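Side-chain contacts in catechol 1,2-dioxygenase (Burkholderia ambifaria, PDB 5VXT), which probably catalyses the intradiol cleavage of catechol by dioxygen at a non-haem iron(III) site, opening the ring to cis,cis-muconate: residues B[85-90]-B[215-220]; B[90-95]-B[229-234]; B[208-213]-B[255-260]. One frame throughout, in Å; residues are numbered along the deposited sequence.

Contact 1. Residues B[85-90]-B[215-220]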
loop_
_atom_site.group_PDB
_atom_site.type_symbol
_atom_site.label_atom_id
_atom_site.label_comp_id
_atom_site.label_asym_id
_atom_site.label_seq_id
_atom_site.Cartn_x
_atom_site.Cartn_y
_atom_site.Cartn_z
ATOM N N ALA B 85 -4.287 -4.202 -4.633
ATOM C CA ALA B 85 -4.738 -3.009 -3.918
ATOM C C ALA B 85 -6.173 -2.631 -4.286
ATOM O O ALA B 85 -6.955 -2.227 -3.415
ATOM C CB ALA B 85 -3.781 -1.840 -4.169
ATOM N N ALA B 86 -6.544 -2.760 -5.565
ATOM C CA ALA B 86 -7.914 -2.433 -5.959
ATOM C C ALA B 86 -8.906 -3.465 -5.439
ATOM O O ALA B 86 -10.076 -3.139 -5.200
ATOM C CB ALA B 86 -8.028 -2.311 -7.481
ATOM N N LEU B 87 -8.468 -4.711 -5.267
ATOM C CA LEU B 87 -9.343 -5.716 -4.669
ATOM C C LEU B 87 -9.621 -5.399 -3.204
ATOM O O LEU B 87 -10.751 -5.566 -2.724
ATOM C CB LEU B 87 -8.714 -7.099 -4.815
ATOM C CG LEU B 87 -9.539 -8.333 -4.465
ATOM C CD1 LEU B 87 -10.823 -8.315 -5.254
ATOM C CD2 LEU B 87 -8.749 -9.579 -4.786
ATOM N N LEU B 88 -8.604 -4.940 -2.473
ATOM C CA LEU B 88 -8.828 -4.527 -1.093
ATOM C C LEU B 88 -9.676 -3.259 -1.025
ATOM O O LEU B 88 -10.480 -3.096 -0.096
ATOM C CB LEU B 88 -7.491 -4.312 -0.383
ATOM C CG LEU B 88 -7.605 -3.985 1.101
ATOM C CD1 LEU B 88 -8.116 -5.201 1.850
ATOM C CD2 LEU B 88 -6.234 -3.566 1.635
ATOM N N ALA B 89 -9.491 -2.337 -1.981
ATOM C CA ALA B 89 -10.309 -1.131 -1.986
ATOM C C ALA B 89 -11.789 -1.489 -2.082
ATOM O O ALA B 89 -12.638 -0.858 -1.439
ATOM C CB ALA B 89 -9.887 -0.215 -3.138
ATOM N N ALA B 90 -12.112 -2.515 -2.867
ATOM C CA ALA B 90 -13.488 -3.005 -2.911
ATOM C C ALA B 90 -13.861 -3.691 -1.604
ATOM O O ALA B 90 -14.924 -3.425 -1.029
ATOM C CB ALA B 90 -13.667 -3.965 -4.086
ATOM N N GLY B 215 -14.666 -15.165 -5.772
ATOM C CA GLY B 215 -14.008 -15.307 -4.485
ATOM C C GLY B 215 -12.589 -14.791 -4.567
ATOM O O GLY B 215 -11.898 -15.051 -5.556
ATOM N N CYS B 216 -12.149 -14.039 -3.559
ATOM C CA CYS B 216 -10.788 -13.525 -3.557
ATOM C C CYS B 216 -9.778 -14.667 -3.664
ATOM O O CYS B 216 -10.027 -15.773 -3.169
ATOM C CB CYS B 216 -10.512 -12.728 -2.282
ATOM S SG CYS B 216 -11.336 -11.146 -2.191
ATOM N N PRO B 217 -8.630 -14.421 -4.297
ATOM C CA PRO B 217 -7.522 -15.382 -4.249
ATOM C C PRO B 217 -7.229 -15.783 -2.815
ATOM O O PRO B 217 -6.970 -14.923 -1.958
ATOM C CB PRO B 217 -6.351 -14.601 -4.863
ATOM C CG PRO B 217 -6.998 -13.580 -5.739
ATOM C CD PRO B 217 -8.303 -13.221 -5.086
ATOM N N PRO B 218 -7.269 -17.083 -2.513
ATOM C CA PRO B 218 -7.295 -17.505 -1.103
ATOM C C PRO B 218 -6.006 -17.239 -0.341
ATOM O O PRO B 218 -6.062 -17.087 0.885
ATOM C CB PRO B 218 -7.601 -19.008 -1.190
ATOM C CG PRO B 218 -7.191 -19.406 -2.571
ATOM C CD PRO B 218 -7.456 -18.214 -3.439
ATOM N N GLN B 219 -4.854 -17.187 -1.009
ATOM C CA GLN B 219 -3.606 -16.813 -0.362
ATOM C C GLN B 219 -3.241 -15.353 -0.592
ATOM O O GLN B 219 -2.166 -14.929 -0.168
ATOM C CB GLN B 219 -2.458 -17.704 -0.847
ATOM C CG GLN B 219 -2.219 -18.934 0.011
ATOM C CD GLN B 219 -3.447 -19.807 0.120
ATOM O OE1 GLN B 219 -3.864 -20.435 -0.854
ATOM N NE2 GLN B 219 -4.042 -19.845 1.307
ATOM N N GLY B 220 -4.104 -14.588 -1.259
ATOM C CA GLY B 220 -3.808 -13.201 -1.530
ATOM C C GLY B 220 -3.926 -12.318 -0.302
ATOM O O GLY B 220 -4.510 -12.677 0.723
#

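Contact 2. Residues B[90-95]-B[229-234]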
loop_
_atom_site.group_PDB
_atom_site.type_symbol
_atom_site.label_atom_id
_atom_site.label_comp_id
_atom_site.label_asym_id
_atom_site.label_seq_id
_atom_site.Cartn_x
_atom_site.Cartn_y
_atom_site.Cartn_z
ATOM N N ALA B 90 -12.112 -2.515 -2.867
ATOM C CA ALA B 90 -13.488 -3.005 -2.911
ATOM C C ALA B 90 -13.861 -3.691 -1.604
ATOM O O ALA B 90 -14.924 -3.425 -1.029
ATOM C CB ALA B 90 -13.667 -3.965 -4.086
ATOM N N GLY B 91 -12.976 -4.558 -1.106
ATOM C CA GLY B 91 -13.294 -5.355 0.064
ATOM C C GLY B 91 -13.460 -4.547 1.335
ATOM O O GLY B 91 -14.203 -4.953 2.236
ATOM N N LEU B 92 -12.758 -3.423 1.449
ATOM C CA LEU B 92 -12.916 -2.557 2.606
ATOM C C LEU B 92 -14.011 -1.516 2.396
ATOM O O LEU B 92 -14.185 -0.630 3.233
ATOM C CB LEU B 92 -11.572 -1.896 2.965
ATOM C CG LEU B 92 -10.483 -2.853 3.459
ATOM C CD1 LEU B 92 -9.210 -2.064 3.882
ATOM C CD2 LEU B 92 -10.965 -3.734 4.605
ATOM N N GLY B 93 -14.785 -1.629 1.314
ATOM C CA GLY B 93 -15.888 -0.720 1.102
ATOM C C GLY B 93 -15.477 0.649 0.611
ATOM O O GLY B 93 -16.328 1.538 0.514
ATOM N N LEU B 94 -14.197 0.849 0.311
ATOM C CA LEU B 94 -13.773 2.132 -0.234
ATOM C C LEU B 94 -14.404 2.378 -1.599
ATOM O O LEU B 94 -14.816 3.503 -1.909
ATOM C CB LEU B 94 -12.249 2.184 -0.317
ATOM C CG LEU B 94 -11.588 3.386 -0.997
ATOM C CD1 LEU B 94 -11.958 4.716 -0.328
ATOM C CD2 LEU B 94 -10.070 3.224 -1.048
ATOM N N GLU B 95 -14.495 1.336 -2.425
ATOM C CA GLU B 95 -15.084 1.518 -3.750
ATOM C C GLU B 95 -16.566 1.856 -3.641
ATOM O O GLU B 95 -17.068 2.725 -4.373
ATOM C CB GLU B 95 -14.852 0.267 -4.594
ATOM C CG GLU B 95 -15.241 0.412 -6.058
ATOM C CD GLU B 95 -14.630 -0.664 -6.952
ATOM O OE1 GLU B 95 -14.165 -1.708 -6.442
ATOM O OE2 GLU B 95 -14.618 -0.463 -8.185
ATOM N N LEU B 229 -9.826 -10.163 9.872
ATOM C CA LEU B 229 -10.987 -9.427 10.346
ATOM C C LEU B 229 -12.168 -10.329 10.661
ATOM O O LEU B 229 -13.151 -9.849 11.232
ATOM C CB LEU B 229 -11.418 -8.395 9.297
ATOM C CG LEU B 229 -10.420 -7.272 9.022
ATOM C CD1 LEU B 229 -10.837 -6.481 7.776
ATOM C CD2 LEU B 229 -10.299 -6.354 10.234
ATOM N N GLY B 230 -12.102 -11.601 10.274
ATOM C CA GLY B 230 -13.239 -12.489 10.411
ATOM C C GLY B 230 -14.272 -12.383 9.311
ATOM O O GLY B 230 -15.448 -12.672 9.555
ATOM N N ARG B 231 -13.867 -11.987 8.103
ATOM C CA ARG B 231 -14.782 -11.764 6.991
ATOM C C ARG B 231 -14.487 -12.719 5.838
ATOM O O ARG B 231 -13.339 -13.111 5.607
ATOM C CB ARG B 231 -14.690 -10.312 6.479
ATOM C CG ARG B 231 -15.168 -9.282 7.476
ATOM C CD ARG B 231 -15.026 -7.893 6.899
ATOM N NE ARG B 231 -15.701 -7.836 5.605
ATOM C CZ ARG B 231 -15.354 -7.028 4.612
ATOM N NH1 ARG B 231 -14.344 -6.163 4.750
ATOM N NH2 ARG B 231 -16.022 -7.096 3.473
ATOM N N HIS B 232 -15.536 -13.091 5.110
ATOM C CA HIS B 232 -15.340 -13.838 3.880
ATOM C C HIS B 232 -15.030 -12.886 2.731
ATOM O O HIS B 232 -15.304 -11.682 2.798
ATOM C CB HIS B 232 -16.578 -14.671 3.547
ATOM C CG HIS B 232 -17.752 -13.855 3.101
ATOM N ND1 HIS B 232 -17.828 -13.281 1.849
ATOM C CD2 HIS B 232 -18.896 -13.516 3.741
ATOM C CE1 HIS B 232 -18.965 -12.618 1.739
ATOM N NE2 HIS B 232 -19.636 -12.751 2.870
ATOM N N GLY B 233 -14.466 -13.442 1.662
ATOM C CA GLY B 233 -14.122 -12.660 0.489
ATOM C C GLY B 233 -14.880 -13.047 -0.768
ATOM O O GLY B 233 -14.302 -13.098 -1.858
ATOM N N ASN B 234 -16.175 -13.316 -0.638
ATOM C CA ASN B 234 -16.984 -13.780 -1.757
ATOM C C ASN B 234 -17.966 -12.707 -2.216
ATOM O O ASN B 234 -18.416 -11.873 -1.423
ATOM C CB ASN B 234 -17.753 -15.042 -1.373
ATOM C CG ASN B 234 -16.845 -16.158 -0.922
ATOM O OD1 ASN B 234 -17.053 -16.751 0.137
ATOM N ND2 ASN B 234 -15.830 -16.454 -1.721
#

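Contact 3. Residues B[208-213]-B[255-260]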
loop_
_atom_site.group_PDB
_atom_site.type_symbol
_atom_site.label_atom_id
_atom_site.label_comp_id
_atom_site.label_asym_id
_atom_site.label_seq_id
_atom_site.Cartn_x
_atom_site.Cartn_y
_atom_site.Cartn_z
ATOM N N THR B 208 -24.809 -15.607 -23.658
ATOM C CA THR B 208 -23.654 -15.962 -22.852
ATOM C C THR B 208 -24.044 -17.155 -21.987
ATOM O O THR B 208 -25.010 -17.866 -22.296
ATOM C CB THR B 208 -23.185 -14.741 -22.039
ATOM O OG1 THR B 208 -22.064 -15.097 -21.225
ATOM C CG2 THR B 208 -24.304 -14.205 -21.149
ATOM N N LEU B 209 -23.296 -17.378 -20.915
ATOM C CA LEU B 209 -23.574 -18.436 -19.958
ATOM C C LEU B 209 -23.668 -17.838 -18.556
ATOM O O LEU B 209 -23.158 -16.747 -18.284
ATOM C CB LEU B 209 -22.498 -19.529 -20.009
ATOM C CG LEU B 209 -22.188 -20.141 -21.378
ATOM C CD1 LEU B 209 -20.999 -21.096 -21.296
ATOM C CD2 LEU B 209 -23.412 -20.856 -21.952
ATOM N N MET B 210 -24.338 -18.565 -17.674
ATOM C CA MET B 210 -24.642 -18.050 -16.342
ATOM C C MET B 210 -23.383 -17.992 -15.476
ATOM O O MET B 210 -22.721 -19.022 -15.285
ATOM C CB MET B 210 -25.698 -18.946 -15.691
ATOM C CG MET B 210 -25.993 -18.618 -14.239
ATOM S SD MET B 210 -26.931 -17.095 -14.089
ATOM C CE MET B 210 -28.358 -17.523 -15.078
ATOM N N PRO B 211 -23.020 -16.831 -14.933
ATOM C CA PRO B 211 -21.858 -16.767 -14.043
ATOM C C PRO B 211 -22.169 -17.341 -12.671
ATOM O O PRO B 211 -23.324 -17.497 -12.280
ATOM C CB PRO B 211 -21.576 -15.265 -13.941
ATOM C CG PRO B 211 -22.924 -14.654 -14.053
ATOM C CD PRO B 211 -23.660 -15.511 -15.074
ATOM N N VAL B 212 -21.099 -17.640 -11.933
ATOM C CA VAL B 212 -21.179 -17.970 -10.517
ATOM C C VAL B 212 -20.322 -16.957 -9.763
ATOM O O VAL B 212 -19.456 -16.293 -10.336
ATOM C CB VAL B 212 -20.725 -19.416 -10.218
ATOM C CG1 VAL B 212 -19.215 -19.509 -10.225
ATOM C CG2 VAL B 212 -21.291 -19.900 -8.887
ATOM N N GLY B 213 -20.578 -16.842 -8.462
ATOM C CA GLY B 213 -19.981 -15.771 -7.681
ATOM C C GLY B 213 -18.466 -15.844 -7.618
ATOM O O GLY B 213 -17.850 -16.895 -7.788
ATOM N N PHE B 255 -25.822 -6.094 -12.318
ATOM C CA PHE B 255 -26.962 -6.703 -11.655
ATOM C C PHE B 255 -26.521 -8.042 -11.079
ATOM O O PHE B 255 -25.548 -8.650 -11.536
ATOM C CB PHE B 255 -28.235 -6.826 -12.542
ATOM C CG PHE B 255 -28.103 -7.704 -13.756
ATOM C CD1 PHE B 255 -27.872 -9.066 -13.646
ATOM C CD2 PHE B 255 -28.310 -7.167 -15.018
ATOM C CE1 PHE B 255 -27.789 -9.861 -14.769
ATOM C CE2 PHE B 255 -28.240 -7.956 -16.143
ATOM C CZ PHE B 255 -27.976 -9.307 -16.021
ATOM N N ASN B 256 -27.210 -8.453 -10.024
ATOM C CA ASN B 256 -26.967 -9.716 -9.351
ATOM C C ASN B 256 -27.933 -10.760 -9.891
ATOM O O ASN B 256 -29.066 -10.443 -10.271
ATOM C CB ASN B 256 -27.155 -9.575 -7.842
ATOM C CG ASN B 256 -25.919 -9.016 -7.136
ATOM O OD1 ASN B 256 -24.789 -9.196 -7.587
ATOM N ND2 ASN B 256 -26.137 -8.355 -6.009
ATOM N N ILE B 257 -27.473 -12.013 -9.930
ATOM C CA ILE B 257 -28.351 -13.116 -10.311
ATOM C C ILE B 257 -29.366 -13.357 -9.203
ATOM O O ILE B 257 -29.002 -13.543 -8.033
ATOM C CB ILE B 257 -27.542 -14.388 -10.598
ATOM C CG1 ILE B 257 -26.563 -14.154 -11.749
ATOM C CG2 ILE B 257 -28.492 -15.579 -10.874
ATOM C CD1 ILE B 257 -27.232 -13.654 -13.015
ATOM N N GLU B 258 -30.645 -13.360 -9.568
ATOM C CA GLU B 258 -31.711 -13.527 -8.594
ATOM C C GLU B 258 -31.513 -14.806 -7.786
ATOM O O GLU B 258 -31.204 -15.865 -8.337
ATOM C CB GLU B 258 -33.055 -13.552 -9.321
ATOM C CG GLU B 258 -34.158 -14.300 -8.620
ATOM C CD GLU B 258 -35.505 -14.125 -9.307
ATOM O OE1 GLU B 258 -36.440 -13.614 -8.655
ATOM O OE2 GLU B 258 -35.631 -14.493 -10.499
ATOM N N GLY B 259 -31.655 -14.693 -6.465
ATOM C CA GLY B 259 -31.667 -15.856 -5.604
ATOM C C GLY B 259 -30.326 -16.285 -5.056
ATOM O O GLY B 259 -30.276 -17.253 -4.288
ATOM N N ASP B 260 -29.242 -15.611 -5.415
ATOM C CA ASP B 260 -27.937 -15.976 -4.876
ATOM C C ASP B 260 -27.919 -15.726 -3.371
ATOM O O ASP B 260 -28.277 -14.629 -2.927
ATOM C CB ASP B 260 -26.838 -15.173 -5.575
ATOM C CG ASP B 260 -25.450 -15.717 -5.297
ATOM O OD1 ASP B 260 -25.034 -15.720 -4.114
ATOM O OD2 ASP B 260 -24.784 -16.155 -6.261
HETATM O O HOH W 1 -22.664 -17.724 -6.736
#

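Contact 1. Residues B[85-90]-B[215-220]
Leu87, on the short helix 85-91, sets one methyl of its side chain against Cys216 and Pro217 of the loop that leads into helix 221-229. CG is anti to the backbone N (chi1 -170°), and chi2 of 55° leaves CD2 roughly anti to CA, so CD2 is the leading methyl. The foremost atom facing it is CD of the Pro217 ring, 3.7 Å from Leu87 CD2. Pro217 CG lies farther back, leaving the ring to meet the methyl by one corner.

The Cys216 sulfur comes from the flank. SG sits beside the backbone N and anti to the carbonyl carbon (chi1 -72°), a rotation that turns it toward the leucine branch point. There Cys216 SG is 4.0 Å from Leu87 CD2 and equally 4.0 Å from Leu87 CG, lying broadside to the CG-CD2 bond. Methyl and thiol thus touch alongside, whereas Pro217 CD lies roughly in line with the CG-CD2 bond.

Beyond Pro217 the loop makes a type I beta turn, closed by Gly220 N donating to Pro217 O at 3.0 Å. Gly220 is the N-cap residue of helix 221-229, whose Thr222 touches both Leu87 and Cys216; Tyr214 also packs on Leu87.

Leu87 and Ala90 border the bound catechol. No hydrogen bond spans the two segments, which bury about 98 Å² between them, so dispersion between a methyl, a ring methylene and a sulfur carries the contact. Between these two segments, then, this part of the catechol pocket wall depends on apolar contact and not on directed bonds.

Contact 2. Residues B[90-95]-B[229-234]
Arg231 donates from both terminal nitrogens to the carbonyl oxygen of Gly91, last residue of helix 85-91. It rises from the loop that starts with a Schellman motif at Gly230, closing helix 221-229.

From CB, CG is anti to the carbonyl carbon (chi1 -66°) and the chain runs extended to CD, passing loosely by Leu229, whose CD1 is 4.5 Å from Arg231 CD. A bend at chi3 (54°) then swings NE and the guanidinium toward the helix end. CZ lies 3.4 Å from Gly91 O, which sits in the guanidinium plane. Leu92 CD2 approaches NH1 from the edge and, 4.2 Å from Leu229 CD1, runs roughly perpendicular to that leucine. Leu92 is also part of a phosphatidylethanolamine pocket.

Both terminal nitrogens have further work. NH1 also bonds Ala26 O of the second subunit, bringing this helix end to the subunit interface, while NH2 makes a weak bond to Phe267 O of its own chain. The cation probably meets the partial negative charge of the helix end favourably.

The two bonds to the one oxygen are unequal. Arg231 NH2 reaches Gly91 O in the carbonyl plane at 3.1 Å; Arg231 NH1 is closer, 2.8 Å from Gly91 O, straighter (154° at the hydrogen), and tilted from that plane.

Contact 3. Residues B[208-213]-B[255-260]
Met210 lays its sulfur against Ile257 where the two sheets of the dioxygenase beta sandwich give way to loops: strand 203-209 of one sheet has just ended, as has strand 251-256 of the other. Met210 SD is 3.6 Å from Ile257 CD1 and 3.8 Å from Ile257 CG1, with CG2 almost as near, so the thioether spans both isoleucine branches. It gets there by bending: chi1 is extended, but turns at chi2 (73°) and chi3 (58°) fold the chain over. Pro211 adds a looser touch, its CG 4.3 Å from Ile257 CG1.

In the next shell, Ile298 of strand 295-303 backs Ile257, while Gln296 and Leu148 border Met210. Backbone bonds anchor Met210 to Gly146 and Ile257 to Ala237, the neighbour of the iron ligand His238. Pro211 leans on Val239 and His171.

Ile257 to Asp260 form a type II beta turn, with Gly259 at positive phi, that brings Asp260 round to face Gly213. Asp260 OD2 also accepts from Ala237 N. A water joins the segments, accepting from Gly213 N at 2.8 Å and donating to Asp260 OD2 at 2.7 Å.

In the fold
From the N terminus, the chain first reaches helix 85-91 and the turn into helix 94-109, which supply the early segments of contacts 1 and 2 and share Ala90. Strand 203-209 then opens contact 3. Residues 215-220 close the loop of contact 1, 229-234 that of contact 2, and 255-260 that of contact 3; every pair crosses. Contacts 1 and 2 bind the N-terminal helical region to the loops flanking helix 221-229, their centres about 8 Å apart and linked through Cys216 and Gly233. Contact 3, its centre about 20 Å from either, joins strand-end loops of the two sheets, the Pro211 side chain about 8 Å from the iron, away from the subunit interface that contacts 1 and 2 touch.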